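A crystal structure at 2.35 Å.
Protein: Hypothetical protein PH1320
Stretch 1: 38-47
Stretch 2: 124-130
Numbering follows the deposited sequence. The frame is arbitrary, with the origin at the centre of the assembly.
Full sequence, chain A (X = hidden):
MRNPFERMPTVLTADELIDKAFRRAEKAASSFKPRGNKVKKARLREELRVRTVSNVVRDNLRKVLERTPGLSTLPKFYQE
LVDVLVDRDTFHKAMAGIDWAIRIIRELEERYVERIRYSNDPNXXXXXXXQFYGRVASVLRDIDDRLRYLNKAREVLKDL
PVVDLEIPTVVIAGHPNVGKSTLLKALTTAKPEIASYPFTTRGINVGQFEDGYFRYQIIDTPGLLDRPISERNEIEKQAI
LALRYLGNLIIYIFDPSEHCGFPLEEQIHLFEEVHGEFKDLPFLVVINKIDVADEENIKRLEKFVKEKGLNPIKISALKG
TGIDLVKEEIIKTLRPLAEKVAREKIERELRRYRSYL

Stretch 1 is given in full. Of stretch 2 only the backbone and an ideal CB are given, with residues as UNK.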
# COMPACT_ATOMS: atom_id res chain seq x y z
N LYS A 38 -6.90 13.39 55.63
CA LYS A 38 -7.96 13.69 54.66
C LYS A 38 -7.33 14.23 53.37
O LYS A 38 -7.60 13.74 52.27
CB LYS A 38 -8.94 14.74 55.20
CG LYS A 38 -10.04 15.13 54.18
CD LYS A 38 -10.76 16.46 54.49
CE LYS A 38 -11.84 16.77 53.44
NZ LYS A 38 -12.49 18.13 53.58
N VAL A 39 -6.48 15.25 53.53
CA VAL A 39 -5.79 15.90 52.41
C VAL A 39 -4.86 14.95 51.67
O VAL A 39 -4.69 15.07 50.46
CB VAL A 39 -4.98 17.13 52.89
CG1 VAL A 39 -3.97 17.55 51.84
CG2 VAL A 39 -5.92 18.27 53.19
N LYS A 40 -4.26 14.03 52.40
CA LYS A 40 -3.34 13.07 51.81
C LYS A 40 -4.12 12.13 50.88
O LYS A 40 -3.64 11.76 49.81
CB LYS A 40 -2.64 12.26 52.90
CG LYS A 40 -1.49 11.39 52.42
CD LYS A 40 -0.93 10.50 53.53
CE LYS A 40 0.43 9.89 53.16
NZ LYS A 40 0.40 9.10 51.90
N LYS A 41 -5.33 11.76 51.30
CA LYS A 41 -6.20 10.86 50.55
C LYS A 41 -6.69 11.48 49.25
O LYS A 41 -6.73 10.81 48.22
CB LYS A 41 -7.40 10.43 51.41
CG LYS A 41 -7.02 9.45 52.51
CD LYS A 41 -8.24 8.84 53.19
CE LYS A 41 -7.82 7.77 54.19
NZ LYS A 41 -8.95 7.29 55.05
N ALA A 42 -7.09 12.74 49.30
CA ALA A 42 -7.54 13.44 48.11
C ALA A 42 -6.33 13.55 47.17
O ALA A 42 -6.44 13.30 45.96
CB ALA A 42 -8.06 14.82 48.48
N ARG A 43 -5.18 13.90 47.74
CA ARG A 43 -3.94 14.05 46.99
C ARG A 43 -3.51 12.77 46.27
O ARG A 43 -3.03 12.82 45.14
CB ARG A 43 -2.84 14.55 47.93
CG ARG A 43 -1.46 14.73 47.28
CD ARG A 43 -0.51 15.53 48.17
NE ARG A 43 -0.18 14.85 49.42
CZ ARG A 43 -0.07 15.45 50.61
NH1 ARG A 43 -0.28 16.76 50.71
NH2 ARG A 43 0.22 14.75 51.69
N LEU A 44 -3.68 11.62 46.91
CA LEU A 44 -3.31 10.35 46.28
C LEU A 44 -4.34 9.95 45.24
O LEU A 44 -4.06 9.15 44.35
CB LEU A 44 -3.21 9.22 47.31
CG LEU A 44 -2.22 9.38 48.47
CD1 LEU A 44 -2.29 8.14 49.36
CD2 LEU A 44 -0.82 9.57 47.93
N ARG A 45 -5.55 10.48 45.36
CA ARG A 45 -6.59 10.16 44.41
C ARG A 45 -6.36 10.97 43.15
O ARG A 45 -6.44 10.45 42.04
CB ARG A 45 -7.99 10.48 44.97
CG ARG A 45 -8.64 9.34 45.70
CD ARG A 45 -10.16 9.45 45.71
NE ARG A 45 -10.76 8.37 46.50
CZ ARG A 45 -10.91 8.42 47.82
NH1 ARG A 45 -10.52 9.49 48.50
NH2 ARG A 45 -11.43 7.38 48.47
N GLU A 46 -6.07 12.25 43.34
CA GLU A 46 -5.82 13.17 42.25
C GLU A 46 -4.61 12.70 41.46
O GLU A 46 -4.59 12.79 40.24
CB GLU A 46 -5.64 14.57 42.80
CG GLU A 46 -6.88 15.07 43.53
CD GLU A 46 -8.05 15.34 42.60
OE1 GLU A 46 -8.18 14.66 41.57
OE2 GLU A 46 -8.87 16.23 42.90
N GLU A 47 -3.60 12.20 42.17
CA GLU A 47 -2.40 11.67 41.52
C GLU A 47 -2.78 10.45 40.69
O GLU A 47 -2.30 10.28 39.57
CB GLU A 47 -1.36 11.25 42.56
CG GLU A 47 -0.55 12.38 43.11
CD GLU A 47 0.33 11.95 44.28
OE1 GLU A 47 1.07 10.95 44.14
OE2 GLU A 47 0.26 12.62 45.32
N UNK A 124 -5.40 23.93 45.80
CA UNK A 124 -4.39 23.78 44.76
C UNK A 124 -4.36 22.36 44.21
O UNK A 124 -4.31 22.16 43.01
CB UNK A 124 -3.01 24.16 45.30
N UNK A 125 -4.37 21.38 45.11
CA UNK A 125 -4.35 19.99 44.69
C UNK A 125 -5.45 19.77 43.66
O UNK A 125 -5.22 19.19 42.60
CB UNK A 125 -4.52 19.05 45.89
N UNK A 126 -6.64 20.25 43.97
CA UNK A 126 -7.78 20.10 43.08
C UNK A 126 -7.54 20.85 41.77
O UNK A 126 -7.67 20.27 40.69
CB UNK A 126 -9.06 20.60 43.76
N UNK A 127 -7.19 22.13 41.88
CA UNK A 127 -6.96 22.96 40.71
C UNK A 127 -5.92 22.37 39.76
O UNK A 127 -6.05 22.50 38.53
CB UNK A 127 -6.52 24.36 41.15
N UNK A 128 -4.91 21.72 40.31
CA UNK A 128 -3.88 21.10 39.51
C UNK A 128 -4.42 19.92 38.69
O UNK A 128 -4.07 19.78 37.52
CB UNK A 128 -2.74 20.64 40.41
N UNK A 129 -5.26 19.07 39.28
CA UNK A 129 -5.81 17.95 38.50
C UNK A 129 -6.67 18.56 37.38
O UNK A 129 -6.64 18.11 36.23
CB UNK A 129 -6.63 17.00 39.38
N UNK A 130 -7.47 19.55 37.75
CA UNK A 130 -8.35 20.20 36.82
C UNK A 130 -7.55 20.79 35.65
O UNK A 130 -7.97 20.69 34.49
CB UNK A 130 -9.16 21.29 37.53

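Two helices run side by side, almost parallel, their axes 9.9 Å apart at closest approach and their directions differing by 9°. Every residue of the second stretch has helical backbone angles, so no position demands glycine or excludes a common helix former on that ground; what separates the positions is where CA-to-CB points.

Position 124 has an ideal CB with nothing of stretch 1 within 5.5 Å. The contact sets no rule here, and many side chains would do. The deposited residue is Glu124, extended with chi1 and chi2 both t, which takes no part in the contact.

Position 125 points toward stretch 1. Its CA lies 6.4 Å from Arg43 CA, and its ideal CB is 5.2 Å from both Arg43 CA and Glu46 CG. What lies around it is mostly carbon: the CG1 methyl of Val39, the aliphatic start of Arg43 and the CG methylene of Glu46. A medium-sized apolar side chain suits this, with leucine, isoleucine, valine or methionine all plausible. It is Ile125, and the two ends of its branched side chain meet different residues. Ile125 CD1 lies 3.9 Å from Val39 CG1 and 3.8 Å from Arg43 CB, while Ile125 CG2 packs 3.7 Å from Glu46 CG, so one residue touches Val39, Arg43 and Glu46, which span about two turns of the neighbouring helix.

Position 126 points sideways, its ideal CB 4.5 Å from Glu46 OE2. A small side chain, or one that carries a donor or a positive charge, would suit; another acid would not. Ala126 is found, and Glu46 OE2 comes within 4.0 Å of Ala126 CA.

Position 127 points away, open to many choices, polar ones included; Glu127 makes no contact with stretch 1. Position 128 is out of reach, so the visible atoms cannot choose its side chain; Leu128 occupies it.

Position 129 points toward stretch 1 again, one helical turn after 125. Its CA is 6.1 Å from Glu46 CA, and its ideal CB lies only 3.6 Å from Glu46 OE1. A carboxylate so near asks for a donor, best a positive one: lysine or arginine, perhaps a shorter donor such as serine, threonine, asparagine or glutamine. The answer is Arg129, whose chain bends at chi3 (p) and brings its guanidinium edge back to the acid in a salt bridge. Arg129 NE donates to Glu46 OE2 at 2.7 Å, the better-angled bond, while a weak one joins Arg129 NH2 to Glu46 OE2 at 3.1 Å.

Position 130 points sideways, with no atom of stretch 1 near its ideal CB. Long polar chains fit easily, and Arg130 stays clear of the contact.

Stretch 2 (124-130) EIAELRR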
# COMPACT_ATOMS: atom_id res chain seq x y z
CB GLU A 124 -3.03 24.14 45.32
CG GLU A 124 -1.95 24.19 44.28
CD GLU A 124 -0.62 24.50 44.90
OE1 GLU A 124 -0.08 23.64 45.62
OE2 GLU A 124 -0.11 25.62 44.66
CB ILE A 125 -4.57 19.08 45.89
CG1 ILE A 125 -3.26 19.00 46.68
CG2 ILE A 125 -5.09 17.71 45.44
CD1 ILE A 125 -3.38 18.32 48.03
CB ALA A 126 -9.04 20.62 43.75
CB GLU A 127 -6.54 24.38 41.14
CG GLU A 127 -7.69 25.19 41.75
CD GLU A 127 -7.23 26.48 42.45
OE1 GLU A 127 -8.07 27.39 42.61
OE2 GLU A 127 -6.05 26.57 42.86
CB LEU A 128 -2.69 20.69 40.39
CG LEU A 128 -1.84 21.83 40.99
CD1 LEU A 128 -0.86 21.28 42.03
CD2 LEU A 128 -1.09 22.55 39.89
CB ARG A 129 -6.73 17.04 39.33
CG ARG A 129 -7.88 16.49 38.46
CD ARG A 129 -8.95 15.70 39.18
NE ARG A 129 -9.56 16.42 40.29
CZ ARG A 129 -10.31 17.51 40.18
NH1 ARG A 129 -10.59 18.04 39.00
NH2 ARG A 129 -10.79 18.07 41.29
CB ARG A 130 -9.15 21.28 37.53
CG ARG A 130 -10.44 21.67 36.83
CD ARG A 130 -11.17 22.75 37.62
NE ARG A 130 -11.51 22.30 38.97
CZ ARG A 130 -11.29 23.01 40.08
NH1 ARG A 130 -10.72 24.20 40.02
NH2 ARG A 130 -11.64 22.51 41.26
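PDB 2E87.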